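Local coordinates for protein esterase A (Caulobacter crescentus, PDB 5GKV) that is a penicillin-binding protein homologue of the beta-lactamase family, probably a serine hydrolase that cleaves ester substrates, at residues D118-T121 and V122-L126; G97-A100 and Y101-V105; A86-L89 and I90-V94; M323-E326 and P327-Y331; M190-A193 and L194-D197. All coordinates share one frame; numbering follows the deposited sequence.

Contact 1. Residues D118-T121 and V122-L126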
loop_
_atom_site.group_PDB
_atom_site.type_symbol
_atom_site.label_atom_id
_atom_site.label_comp_id
_atom_site.label_asym_id
_atom_site.label_seq_id
_atom_site.Cartn_x
_atom_site.Cartn_y
_atom_site.Cartn_z
ATOM N N ASP A 118 22.816 -12.189 7.277
ATOM C CA ASP A 118 22.395 -13.094 8.346
ATOM C C ASP A 118 21.826 -12.370 9.561
ATOM O O ASP A 118 21.135 -13.006 10.358
ATOM C CB ASP A 118 23.574 -13.959 8.788
ATOM C CG ASP A 118 24.784 -13.125 9.118
ATOM O OD1 ASP A 118 25.493 -12.715 8.166
ATOM O OD2 ASP A 118 25.002 -12.844 10.315
ATOM N N ALA A 119 22.098 -11.073 9.729
ATOM C CA ALA A 119 21.587 -10.313 10.865
ATOM C C ALA A 119 20.478 -9.325 10.507
ATOM O O ALA A 119 19.957 -8.657 11.408
ATOM C CB ALA A 119 22.720 -9.552 11.562
ATOM N N VAL A 120 20.126 -9.183 9.227
ATOM C CA VAL A 120 19.034 -8.282 8.853
ATOM C C VAL A 120 17.762 -8.697 9.579
ATOM O O VAL A 120 17.368 -9.868 9.541
ATOM C CB VAL A 120 18.829 -8.309 7.334
ATOM C CG1 VAL A 120 17.648 -7.404 6.937
ATOM C CG2 VAL A 120 20.110 -7.895 6.613
ATOM N N THR A 121 17.104 -7.745 10.233
ATOM C CA THR A 121 15.899 -8.075 10.982
ATOM C C THR A 121 14.624 -7.844 10.163
ATOM O O THR A 121 14.627 -7.210 9.100
ATOM C CB THR A 121 15.815 -7.265 12.280
ATOM O OG1 THR A 121 15.728 -5.872 11.971
ATOM C CG2 THR A 121 17.040 -7.509 13.168
ATOM N N VAL A 122 13.514 -8.368 10.700
ATOM C CA VAL A 122 12.199 -8.172 10.088
ATOM C C VAL A 122 11.916 -6.684 9.891
ATOM O O VAL A 122 11.586 -6.239 8.786
ATOM C CB VAL A 122 11.100 -8.858 10.929
ATOM C CG1 VAL A 122 9.678 -8.502 10.407
ATOM C CG2 VAL A 122 11.283 -10.369 10.902
ATOM N N GLU A 123 12.069 -5.882 10.949
ATOM C CA GLU A 123 11.697 -4.476 10.822
ATOM C C GLU A 123 12.661 -3.715 9.910
ATOM O O GLU A 123 12.254 -2.749 9.252
ATOM C CB GLU A 123 11.605 -3.815 12.202
ATOM C CG GLU A 123 12.930 -3.763 12.976
ATOM C CD GLU A 123 12.734 -3.460 14.447
ATOM O OE1 GLU A 123 11.670 -2.913 14.817
ATOM O OE2 GLU A 123 13.647 -3.775 15.241
ATOM N N GLN A 124 13.923 -4.149 9.820
ATOM C CA GLN A 124 14.846 -3.531 8.869
ATOM C C GLN A 124 14.393 -3.781 7.435
ATOM O O GLN A 124 14.417 -2.869 6.596
ATOM C CB GLN A 124 16.276 -4.060 9.099
ATOM C CG GLN A 124 16.951 -3.398 10.297
ATOM C CD GLN A 124 18.145 -4.174 10.835
ATOM O OE1 GLN A 124 18.591 -5.151 10.241
ATOM N NE2 GLN A 124 18.662 -3.738 11.970
ATOM N N ALA A 125 13.961 -5.012 7.145
ATOM C CA ALA A 125 13.460 -5.350 5.814
ATOM C C ALA A 125 12.224 -4.539 5.465
ATOM O O ALA A 125 12.092 -4.045 4.336
ATOM C CB ALA A 125 13.128 -6.842 5.729
ATOM N N LEU A 126 11.296 -4.413 6.412
ATOM C CA LEU A 126 10.024 -3.758 6.128
ATOM C C LEU A 126 10.144 -2.247 6.058
ATOM O O LEU A 126 9.262 -1.608 5.479
ATOM C CB LEU A 126 8.975 -4.147 7.176
ATOM C CG LEU A 126 8.563 -5.623 7.151
ATOM C CD1 LEU A 126 7.549 -5.882 8.260
ATOM C CD2 LEU A 126 7.989 -6.000 5.793
HETATM O O HOH W 1 21.107 -5.763 10.658
HETATM O O HOH W 2 16.008 -4.367 14.069
#

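Contact 2. Residues G97-A100 and Y101-V105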
loop_
_atom_site.group_PDB
_atom_site.type_symbol
_atom_site.label_atom_id
_atom_site.label_comp_id
_atom_site.label_asym_id
_atom_site.label_seq_id
_atom_site.Cartn_x
_atom_site.Cartn_y
_atom_site.Cartn_z
ATOM N N GLY A 97 2.769 -12.883 18.810
ATOM C CA GLY A 97 3.921 -13.582 19.357
ATOM C C GLY A 97 4.483 -14.688 18.493
ATOM O O GLY A 97 5.215 -15.536 18.999
ATOM N N ARG A 98 4.177 -14.708 17.200
ATOM C CA ARG A 98 4.711 -15.717 16.297
ATOM C C ARG A 98 5.975 -15.250 15.580
ATOM O O ARG A 98 6.589 -16.035 14.859
ATOM C CB ARG A 98 3.649 -16.115 15.269
ATOM C CG ARG A 98 2.364 -16.664 15.882
ATOM C CD ARG A 98 1.461 -17.256 14.809
ATOM N NE ARG A 98 2.026 -18.521 14.355
ATOM C CZ ARG A 98 1.541 -19.246 13.347
ATOM N NH1 ARG A 98 0.466 -18.838 12.664
ATOM N NH2 ARG A 98 2.136 -20.393 13.017
ATOM N N LEU A 99 6.367 -13.999 15.776
ATOM C CA LEU A 99 7.427 -13.307 15.052
ATOM C C LEU A 99 7.746 -12.080 15.878
ATOM O O LEU A 99 6.889 -11.599 16.621
ATOM C CB LEU A 99 6.970 -12.911 13.635
ATOM C CG LEU A 99 7.958 -12.295 12.634
ATOM C CD1 LEU A 99 8.955 -13.344 12.183
ATOM C CD2 LEU A 99 7.201 -11.704 11.428
ATOM N N ALA A 100 8.979 -11.597 15.776
ATOM C CA ALA A 100 9.383 -10.389 16.480
ATOM C C ALA A 100 10.017 -9.444 15.476
ATOM O O ALA A 100 10.685 -9.892 14.541
ATOM C CB ALA A 100 10.361 -10.685 17.626
ATOM N N TYR A 101 9.775 -8.142 15.653
ATOM C CA TYR A 101 10.303 -7.165 14.701
ATOM C C TYR A 101 11.824 -7.149 14.696
ATOM O O TYR A 101 12.433 -6.855 13.664
ATOM C CB TYR A 101 9.762 -5.773 15.010
ATOM C CG TYR A 101 8.393 -5.503 14.403
ATOM C CD1 TYR A 101 8.178 -5.684 13.045
ATOM C CD2 TYR A 101 7.332 -5.058 15.184
ATOM C CE1 TYR A 101 6.947 -5.448 12.476
ATOM C CE2 TYR A 101 6.063 -4.813 14.616
ATOM C CZ TYR A 101 5.894 -5.006 13.260
ATOM O OH TYR A 101 4.689 -4.780 12.662
ATOM N N ASP A 102 12.465 -7.456 15.822
ATOM C CA ASP A 102 13.923 -7.445 15.859
ATOM C C ASP A 102 14.519 -8.833 15.645
ATOM O O ASP A 102 15.719 -9.031 15.860
ATOM C CB ASP A 102 14.418 -6.823 17.173
ATOM C CG ASP A 102 14.014 -7.631 18.402
ATOM O OD1 ASP A 102 13.244 -8.613 18.269
ATOM O OD2 ASP A 102 14.468 -7.271 19.509
ATOM N N GLN A 103 13.700 -9.791 15.227
ATOM C CA GLN A 103 14.155 -11.123 14.863
ATOM C C GLN A 103 14.834 -11.093 13.497
ATOM O O GLN A 103 14.366 -10.424 12.575
ATOM C CB GLN A 103 12.953 -12.071 14.846
ATOM C CG GLN A 103 13.220 -13.515 14.543
ATOM C CD GLN A 103 11.965 -14.335 14.735
ATOM O OE1 GLN A 103 10.901 -13.791 15.057
ATOM N NE2 GLN A 103 12.072 -15.644 14.538
ATOM N N ALA A 104 15.948 -11.817 13.377
ATOM C CA ALA A 104 16.629 -11.947 12.093
ATOM C C ALA A 104 15.737 -12.645 11.075
ATOM O O ALA A 104 15.148 -13.699 11.357
ATOM C CB ALA A 104 17.943 -12.721 12.259
ATOM N N VAL A 105 15.639 -12.052 9.883
ATOM C CA VAL A 105 14.911 -12.698 8.793
ATOM C C VAL A 105 15.414 -14.120 8.603
ATOM O O VAL A 105 14.630 -15.055 8.405
ATOM C CB VAL A 105 15.043 -11.880 7.494
ATOM C CG1 VAL A 105 14.385 -12.620 6.331
ATOM C CG2 VAL A 105 14.391 -10.502 7.662
HETATM O O HOH W 3 9.175 -16.962 14.657
#

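Contact 3. Residues A86-L89 and I90-V94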
loop_
_atom_site.group_PDB
_atom_site.type_symbol
_atom_site.label_atom_id
_atom_site.label_comp_id
_atom_site.label_asym_id
_atom_site.label_seq_id
_atom_site.Cartn_x
_atom_site.Cartn_y
_atom_site.Cartn_z
ATOM N N ALA A 86 0.116 -5.455 3.496
ATOM C CA ALA A 86 1.196 -6.364 3.857
ATOM C C ALA A 86 1.750 -6.020 5.232
ATOM O O ALA A 86 2.018 -6.912 6.048
ATOM C CB ALA A 86 2.298 -6.310 2.796
ATOM N N ALA A 87 1.902 -4.723 5.516
ATOM C CA ALA A 87 2.446 -4.320 6.807
ATOM C C ALA A 87 1.528 -4.746 7.942
ATOM O O ALA A 87 1.994 -5.249 8.971
ATOM C CB ALA A 87 2.680 -2.815 6.835
ATOM N N LEU A 88 0.217 -4.567 7.760
ATOM C CA LEU A 88 -0.740 -4.996 8.772
ATOM C C LEU A 88 -0.648 -6.500 9.012
ATOM O O LEU A 88 -0.672 -6.951 10.159
ATOM C CB LEU A 88 -2.159 -4.595 8.339
ATOM C CG LEU A 88 -3.353 -4.817 9.286
ATOM C CD1 LEU A 88 -4.526 -4.041 8.758
ATOM C CD2 LEU A 88 -3.786 -6.245 9.388
ATOM N N LEU A 89 -0.557 -7.295 7.945
ATOM C CA LEU A 89 -0.511 -8.746 8.117
ATOM C C LEU A 89 0.715 -9.169 8.918
ATOM O O LEU A 89 0.618 -10.043 9.790
ATOM C CB LEU A 89 -0.544 -9.448 6.760
ATOM C CG LEU A 89 -1.852 -9.264 5.979
ATOM C CD1 LEU A 89 -1.752 -9.844 4.559
ATOM C CD2 LEU A 89 -3.008 -9.891 6.745
ATOM N N ILE A 90 1.868 -8.536 8.670
ATOM C CA ILE A 90 3.054 -8.826 9.475
ATOM C C ILE A 90 2.842 -8.360 10.911
ATOM O O ILE A 90 3.157 -9.084 11.865
ATOM C CB ILE A 90 4.319 -8.184 8.860
ATOM C CG1 ILE A 90 4.715 -8.875 7.542
ATOM C CG2 ILE A 90 5.469 -8.226 9.854
ATOM C CD1 ILE A 90 5.176 -10.321 7.697
ATOM N N ALA A 91 2.319 -7.135 11.084
ATOM C CA ALA A 91 2.092 -6.591 12.422
ATOM C C ALA A 91 1.247 -7.531 13.275
ATOM O O ALA A 91 1.469 -7.652 14.490
ATOM C CB ALA A 91 1.403 -5.226 12.331
ATOM N N ARG A 92 0.269 -8.194 12.655
ATOM C CA ARG A 92 -0.547 -9.178 13.371
ATOM C C ARG A 92 0.282 -10.376 13.841
ATOM O O ARG A 92 0.137 -10.822 14.987
ATOM C CB ARG A 92 -1.709 -9.630 12.486
ATOM C CG ARG A 92 -2.829 -8.578 12.365
ATOM C CD ARG A 92 -3.978 -9.076 11.487
ATOM N NE ARG A 92 -4.925 -9.966 12.177
ATOM C CZ ARG A 92 -5.240 -11.196 11.778
ATOM N NH1 ARG A 92 -4.683 -11.714 10.696
ATOM N NH2 ARG A 92 -6.110 -11.919 12.466
ATOM N N LEU A 93 1.135 -10.934 12.966
ATOM C CA LEU A 93 2.000 -12.044 13.388
ATOM C C LEU A 93 2.866 -11.659 14.575
ATOM O O LEU A 93 3.063 -12.466 15.495
ATOM C CB LEU A 93 2.913 -12.511 12.262
ATOM C CG LEU A 93 2.308 -13.209 11.065
ATOM C CD1 LEU A 93 3.441 -13.622 10.115
ATOM C CD2 LEU A 93 1.521 -14.427 11.535
ATOM N N VAL A 94 3.439 -10.454 14.547
ATOM C CA VAL A 94 4.275 -10.020 15.660
ATOM C C VAL A 94 3.431 -9.868 16.921
ATOM O O VAL A 94 3.790 -10.366 18.002
ATOM C CB VAL A 94 5.015 -8.717 15.301
ATOM C CG1 VAL A 94 5.762 -8.178 16.503
ATOM C CG2 VAL A 94 5.995 -8.981 14.166
HETATM O O HOH W 4 -1.875 -11.687 9.828
#

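Contact 4. Residues M323-E326 and P327-Y331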
loop_
_atom_site.group_PDB
_atom_site.type_symbol
_atom_site.label_atom_id
_atom_site.label_comp_id
_atom_site.label_asym_id
_atom_site.label_seq_id
_atom_site.Cartn_x
_atom_site.Cartn_y
_atom_site.Cartn_z
ATOM N N MET A 323 4.206 3.927 5.783
ATOM C CA MET A 323 4.750 5.272 5.698
ATOM C C MET A 323 4.097 6.124 6.780
ATOM O O MET A 323 2.868 6.182 6.874
ATOM C CB MET A 323 4.500 5.870 4.311
ATOM C CG MET A 323 5.187 7.220 4.099
ATOM S SD MET A 323 5.017 7.873 2.420
ATOM C CE MET A 323 4.391 6.402 1.527
ATOM N N ARG A 324 4.911 6.754 7.617
ATOM C CA ARG A 324 4.363 7.707 8.570
ATOM C C ARG A 324 4.136 9.057 7.879
ATOM O O ARG A 324 4.642 9.316 6.788
ATOM C CB ARG A 324 5.297 7.838 9.779
ATOM C CG ARG A 324 5.594 6.475 10.425
ATOM C CD ARG A 324 6.518 6.595 11.643
ATOM N NE ARG A 324 5.837 7.239 12.764
ATOM C CZ ARG A 324 6.040 8.492 13.146
ATOM N NH1 ARG A 324 6.918 9.249 12.503
ATOM N NH2 ARG A 324 5.362 8.987 14.183
ATOM N N ASN A 325 3.329 9.907 8.514
ATOM C CA ASN A 325 2.795 11.066 7.799
ATOM C C ASN A 325 3.810 12.206 7.743
ATOM O O ASN A 325 4.074 12.760 6.669
ATOM C CB ASN A 325 1.478 11.504 8.443
ATOM C CG ASN A 325 0.681 12.468 7.563
ATOM O OD1 ASN A 325 0.828 12.488 6.336
ATOM N ND2 ASN A 325 -0.164 13.271 8.196
ATOM N N GLU A 326 4.412 12.560 8.876
ATOM C CA GLU A 326 5.481 13.556 8.872
ATOM C C GLU A 326 6.642 13.006 8.061
ATOM O O GLU A 326 6.893 11.795 8.096
ATOM C CB GLU A 326 5.932 13.888 10.296
ATOM C CG GLU A 326 6.216 12.658 11.149
ATOM C CD GLU A 326 6.854 13.013 12.490
ATOM O OE1 GLU A 326 7.249 12.084 13.210
ATOM O OE2 GLU A 326 6.962 14.219 12.812
ATOM N N PRO A 327 7.380 13.889 7.360
ATOM C CA PRO A 327 7.261 15.349 7.373
ATOM C C PRO A 327 6.451 15.939 6.215
ATOM O O PRO A 327 6.451 17.156 6.041
ATOM C CB PRO A 327 8.720 15.795 7.251
ATOM C CG PRO A 327 9.283 14.804 6.274
ATOM C CD PRO A 327 8.566 13.470 6.590
ATOM N N ASN A 328 5.782 15.109 5.415
ATOM C CA ASN A 328 5.139 15.639 4.220
ATOM C C ASN A 328 3.654 15.912 4.405
ATOM O O ASN A 328 3.101 16.747 3.679
ATOM C CB ASN A 328 5.360 14.677 3.046
ATOM C CG ASN A 328 6.836 14.375 2.818
ATOM O OD1 ASN A 328 7.592 15.254 2.418
ATOM N ND2 ASN A 328 7.252 13.129 3.085
ATOM N N PHE A 329 3.007 15.236 5.355
ATOM C CA PHE A 329 1.611 15.490 5.723
ATOM C C PHE A 329 0.657 15.286 4.548
ATOM O O PHE A 329 -0.354 15.980 4.413
ATOM C CB PHE A 329 1.460 16.886 6.337
ATOM C CG PHE A 329 2.200 17.024 7.633
ATOM C CD1 PHE A 329 1.610 16.619 8.822
ATOM C CD2 PHE A 329 3.508 17.500 7.653
ATOM C CE1 PHE A 329 2.307 16.703 10.028
ATOM C CE2 PHE A 329 4.211 17.586 8.855
ATOM C CZ PHE A 329 3.609 17.190 10.038
ATOM N N TYR A 330 0.957 14.298 3.711
ATOM C CA TYR A 330 0.035 13.953 2.642
ATOM C C TYR A 330 -1.198 13.213 3.141
ATOM O O TYR A 330 -2.145 13.058 2.365
ATOM C CB TYR A 330 0.750 13.113 1.587
ATOM C CG TYR A 330 1.859 13.858 0.885
ATOM C CD1 TYR A 330 1.712 15.202 0.518
ATOM C CD2 TYR A 330 3.050 13.216 0.571
ATOM C CE1 TYR A 330 2.734 15.876 -0.144
ATOM C CE2 TYR A 330 4.072 13.881 -0.082
ATOM C CZ TYR A 330 3.912 15.197 -0.437
ATOM O OH TYR A 330 4.941 15.828 -1.093
ATOM N N TYR A 331 -1.212 12.748 4.398
ATOM C CA TYR A 331 -2.380 12.093 4.979
ATOM C C TYR A 331 -3.080 12.984 6.005
ATOM O O TYR A 331 -3.740 12.486 6.918
ATOM C CB TYR A 331 -2.019 10.751 5.623
ATOM C CG TYR A 331 -1.269 9.794 4.726
ATOM C CD1 TYR A 331 -1.567 9.691 3.364
ATOM C CD2 TYR A 331 -0.268 8.988 5.243
ATOM C CE1 TYR A 331 -0.865 8.816 2.545
ATOM C CE2 TYR A 331 0.440 8.112 4.441
ATOM C CZ TYR A 331 0.137 8.025 3.102
ATOM O OH TYR A 331 0.852 7.151 2.329
HETATM O O HOH W 5 2.799 11.995 4.148
#

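Contact 5. Residues M190-A193 and L194-D197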
loop_
_atom_site.group_PDB
_atom_site.type_symbol
_atom_site.label_atom_id
_atom_site.label_comp_id
_atom_site.label_asym_id
_atom_site.label_seq_id
_atom_site.Cartn_x
_atom_site.Cartn_y
_atom_site.Cartn_z
ATOM N N MET A 190 -0.026 -14.484 2.108
ATOM C CA MET A 190 -0.680 -13.291 2.635
ATOM C C MET A 190 -2.105 -13.164 2.111
ATOM O O MET A 190 -3.025 -12.843 2.871
ATOM C CB MET A 190 0.115 -12.032 2.284
ATOM C CG MET A 190 1.243 -11.744 3.235
ATOM S SD MET A 190 1.954 -10.128 2.871
ATOM C CE MET A 190 2.946 -9.924 4.334
ATOM N N GLY A 191 -2.306 -13.390 0.812
ATOM C CA GLY A 191 -3.628 -13.177 0.244
ATOM C C GLY A 191 -4.645 -14.146 0.814
ATOM O O GLY A 191 -5.801 -13.786 1.038
ATOM N N THR A 192 -4.218 -15.381 1.082
ATOM C CA THR A 192 -5.132 -16.379 1.641
ATOM C C THR A 192 -5.489 -16.044 3.079
ATOM O O THR A 192 -6.665 -16.079 3.464
ATOM C CB THR A 192 -4.511 -17.773 1.569
ATOM O OG1 THR A 192 -4.302 -18.126 0.200
ATOM C CG2 THR A 192 -5.457 -18.792 2.223
ATOM N N ALA A 193 -4.486 -15.713 3.889
ATOM C CA ALA A 193 -4.763 -15.329 5.266
ATOM C C ALA A 193 -5.614 -14.068 5.323
ATOM O O ALA A 193 -6.550 -13.984 6.126
ATOM C CB ALA A 193 -3.463 -15.128 6.032
ATOM N N LEU A 194 -5.295 -13.072 4.487
ATOM C CA LEU A 194 -6.105 -11.857 4.439
ATOM C C LEU A 194 -7.569 -12.191 4.177
ATOM O O LEU A 194 -8.470 -11.669 4.845
ATOM C CB LEU A 194 -5.584 -10.907 3.354
ATOM C CG LEU A 194 -6.471 -9.680 3.069
ATOM C CD1 LEU A 194 -6.509 -8.710 4.243
ATOM C CD2 LEU A 194 -6.025 -8.960 1.785
ATOM N N ARG A 195 -7.819 -13.051 3.190
ATOM C CA ARG A 195 -9.191 -13.398 2.836
ATOM C C ARG A 195 -9.862 -14.199 3.954
ATOM O O ARG A 195 -11.001 -13.907 4.338
ATOM C CB ARG A 195 -9.195 -14.175 1.517
ATOM C CG ARG A 195 -10.544 -14.767 1.109
ATOM C CD ARG A 195 -10.416 -15.676 -0.115
ATOM N NE ARG A 195 -9.465 -16.779 0.067
ATOM C CZ ARG A 195 -9.778 -17.968 0.587
ATOM N NH1 ARG A 195 -11.022 -18.209 0.988
ATOM N NH2 ARG A 195 -8.850 -18.920 0.706
ATOM N N GLU A 196 -9.158 -15.189 4.510
ATOM C CA GLU A 196 -9.770 -16.081 5.497
ATOM C C GLU A 196 -9.993 -15.384 6.831
ATOM O O GLU A 196 -11.035 -15.572 7.469
ATOM C CB GLU A 196 -8.895 -17.322 5.710
ATOM C CG GLU A 196 -8.926 -18.301 4.565
ATOM C CD GLU A 196 -8.057 -19.521 4.822
ATOM O OE1 GLU A 196 -7.275 -19.508 5.802
ATOM O OE2 GLU A 196 -8.155 -20.483 4.035
ATOM N N ASP A 197 -9.022 -14.594 7.284
ATOM C CA ASP A 197 -9.054 -14.051 8.634
ATOM C C ASP A 197 -9.708 -12.680 8.722
ATOM O O ASP A 197 -10.144 -12.286 9.815
ATOM C CB ASP A 197 -7.635 -13.945 9.212
ATOM C CG ASP A 197 -6.987 -15.313 9.471
ATOM O OD1 ASP A 197 -7.636 -16.364 9.280
ATOM O OD2 ASP A 197 -5.804 -15.329 9.853
#

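Contact 1. Residues D118-T121 and V122-L126
With chi1 of 63°, Thr121 sets OG1 between its own backbone N and carbonyl carbon, facing the start of the helix; Gln124, with CG beside its backbone N (chi1 -78°) and the rest of the chain extended, folds back to meet it. The two side chains cross, and each accepts a hydrogen bond from the other's backbone. Gln124 N donates to Thr121 OG1 over 3.3 Å, and Thr121 N donates to Gln124 OE1 over 3.0 Å with an N-H...O angle of 164°. This second donor stands well above the plane of the amide carbonyl. Water 1 gives Gln124 OE1 another bond, at 2.6 Å, and reaches Ala119 O more weakly, so two donors, Thr121 N and water 1, hold the amide oxygen. Gln124 OE1 also lies 3.5 Å from Val120 CA. Thr121 OG1 is likewise shared: water 2, at 2.6 Å, links it to Glu123 OE2, while Glu123 OE1 forms a salt bridge with Arg304. The main chain takes up the helical pattern at once, Ala125 N donating to Thr121 O at 3.0 Å. Buried Val120 reaches Ala130, and Leu126 packs on Tyr174 and Ala178 of helix 173-186. Reciprocal bonds between the N-cap threonine and the third residue of the following helix make this a capping box, here closing the N-terminal end of the short helix 122-126.

Contact 2. Residues G97-A100 and Y101-V105
Ala100 and Gln103 are joined twice, once through backbone and once through side chain, with Tyr101 starting the bend between them. Gln103 N donates to Ala100 O over 3.1 Å, the bond that closes the turn. In return the Gln103 side chain, extended with CG anti to the backbone N (chi1 -178°), runs back beside the incoming chain and offers OE1 to Ala100 N. The Ala100 N to Gln103 OE1 bond is 3.0 Å long and lies in the plane of the amide carbonyl, although its N-H...O angle of 145° is somewhat bent. Leu99 CD1 comes up to Gln103 OE1 at 3.5 Å, the leucine side chain crossing that of the glutamine at about a right angle. The far end of the amide is fixed too: Gln103 NE2 donates to Asp107 OD1 and to water 3, which in turn bonds Arg98 O at 2.8 Å. At the outer corner Asp102 OD1 sits 3.6 Å from Ala100 CB. Tyr101 points its CB away from the preceding segment, and its ring leaves the turn for the interior, packing on Ala299 and Ala300 of helix 294-301 and meeting Arg304 in a cation-pi contact. Gly97, at positive phi, ends helix 82-95 in a Schellman motif; the chain then reverses at Ala100-Gln103, a type I beta turn reinforced by a bond from the backbone N of its first residue to the side chain of its last.

Contact 3. Residues A86-L89 and I90-V94
Leu88 and Arg92, one helical turn apart, make the closest side-chain contact here: Leu88 CD2 touches Arg92 CD at 3.5 Å, with Arg92 CG a little farther off. Leu88 CG is anti to the backbone N (chi1 -175°), which leads the branch along the helix flank to the aliphatic part of the arginine. On the buried side, side-chain carbons sit on carbonyl oxygens of the preceding turn: Ala91 CB lies 3.4 Å from Ala87 O and Ile90 CG1 3.7 Å from Ala86 O. Regular i to i+4 bonds run beneath, such as Ala91 N to Ala87 O at 2.9 Å. The surroundings are dense, with Ala86, Leu89 and Ile90 against Met190, Leu88 against Ile198, Leu276 and Leu280, and Leu93 against Phe182 and Val185. As in other members of this family, helix 82-95 is the buried helix that carries the lysine of the Ser-X-X-Lys signature near its N-terminal end; residues 86-94 continue it, mostly hydrophobic, toward its C-terminal end. The Arg92 side is looser and wetter. There the backbone bond from Leu93 N to Leu89 O is weak, at 3.3 Å, and water 4 also donates to Leu89 O, at 3.0 Å, while accepting weakly from Arg92 NH1. A bend at chi3 turns the guanidinium aside; Arg92 NE donates to Leu291 O, and Arg92 NH1 forms a long, weak ion pair with Asp197 OD2.

Contact 4. Residues M323-E326 and P327-Y331
One face of the Phe329 ring receives Glu326 CA, which stands 4.2 Å above the ring plane and toward the rim, and Glu326 CB reaches Phe329 CZ at 4.0 Å. Asn328 CB lies over one face of the Tyr330 ring, 3.5 Å above its plane and toward the rim. The Tyr331 ring has Met323 O at its edge, in its plane, 3.9 Å from Tyr331 CE2. At the hydroxyl end of the ring, Met323 CE meets Tyr331 OH at 3.7 Å, the two side chains crossing at about a right angle; the hydroxyl is bonded to Ser341 OG. At the in-plane edge of the Arg324 guanidinium, Arg324 NH1 makes a salt bridge of 2.9 Å to the anti lone pair of Glu326 OE1. The peptide bond before Pro327 is cis, and Asn325-Asn328 has the backbone angles of a type VIa turn, closed by a weak bond from Asn328 N to Asn325 O. It leads the chain out of strand 323-324, which pairs with strand 338-341 in the antiparallel sheet. Asn325 ties the bend together. Asn325 O also accepts from Phe329 N at 3.0 Å and from water 5, whose other bond is to Tyr330 N. With chi1 at -165°, the Asn325 amide swings across the loop, and Asn325 OD1 takes Tyr331 N at 2.8 Å with an N-H...O angle of 158°. Asn325 ND2 donates onward to Gly332 O and Thr334 O.

Contact 5. Residues M190-A193 and L194-D197
Met190-Ala193 and Leu194-Asp197 are successive turns of one helix, linked by four i to i+4 backbone bonds: Leu194 N to Met190 O, Arg195 N to Gly191 O, Glu196 N to Thr192 O and Asp197 N to Ala193 O. Leu194 N to Met190 O is 2.8 Å and nearly straight, with an N-H...O angle of 165°; Arg195 N to Gly191 O is longer, at 3.0 Å. Leu194 CB also rests 3.2 Å from Met190 O. A wider pi-type turn follows at 195-197. Where the helix starts, Gly191 N is bonded to Glu260 OE1. This is the beginning of helix 190-202, which packs with helices 82-95 and 173-186 in the helical part of the beta-lactamase fold. Its inner face is hydrophobic: Leu194 lies on Leu206 and Ile208 of strand 206-208 and on Val85, and Met190 and Ala193 meet Phe182. The outer face is polar. Thr192 turns its methyl along the helix, CG2 being anti to the backbone N, and this carbon lies 3.7 Å from both Arg195 NH2 and Glu196 OE2, whose chains run alongside it. Glu196 CG stands over one face of the Arg195 guanidinium, 3.7 Å above its plane and toward the rim. The ion pair of Arg195 NH2 with Glu196 OE2 is long, and the oxygen lies well out of the guanidinium plane, so no N-H points at it and any attraction is probably of charges only. Both groups have firmer partners, Arg195 NH1 with Glu200 and Glu196 OE1 with Arg188. Thr192 OG1 is bonded to Thr189 OG1. Arg188 NH2 forms another salt bridge, with Asp197 OD2.

Along the chain the order is contact 3, 2, 1, 5, 4. Contact 3, on helix 82-95, has its centre about 11, 12 and 14 Å from those of contacts 2, 5 and 1, each of which it touches. Contact 2 leaves that helix through a probable hydrogen bond from Arg98 N to Leu93 O, and pairs with contact 1, about 9 Å away between centres, by probable backbone bonds Val105 N to Val120 O and Glu123 N to Tyr101 O. The chain from helix 82-95 to helix 122-126 thus packs with helix 190-202 as one helical region. Contact 4 stands apart, where the chain leaves strand 323-324 of the antiparallel sheet, about 28 Å from contact 5 between centres.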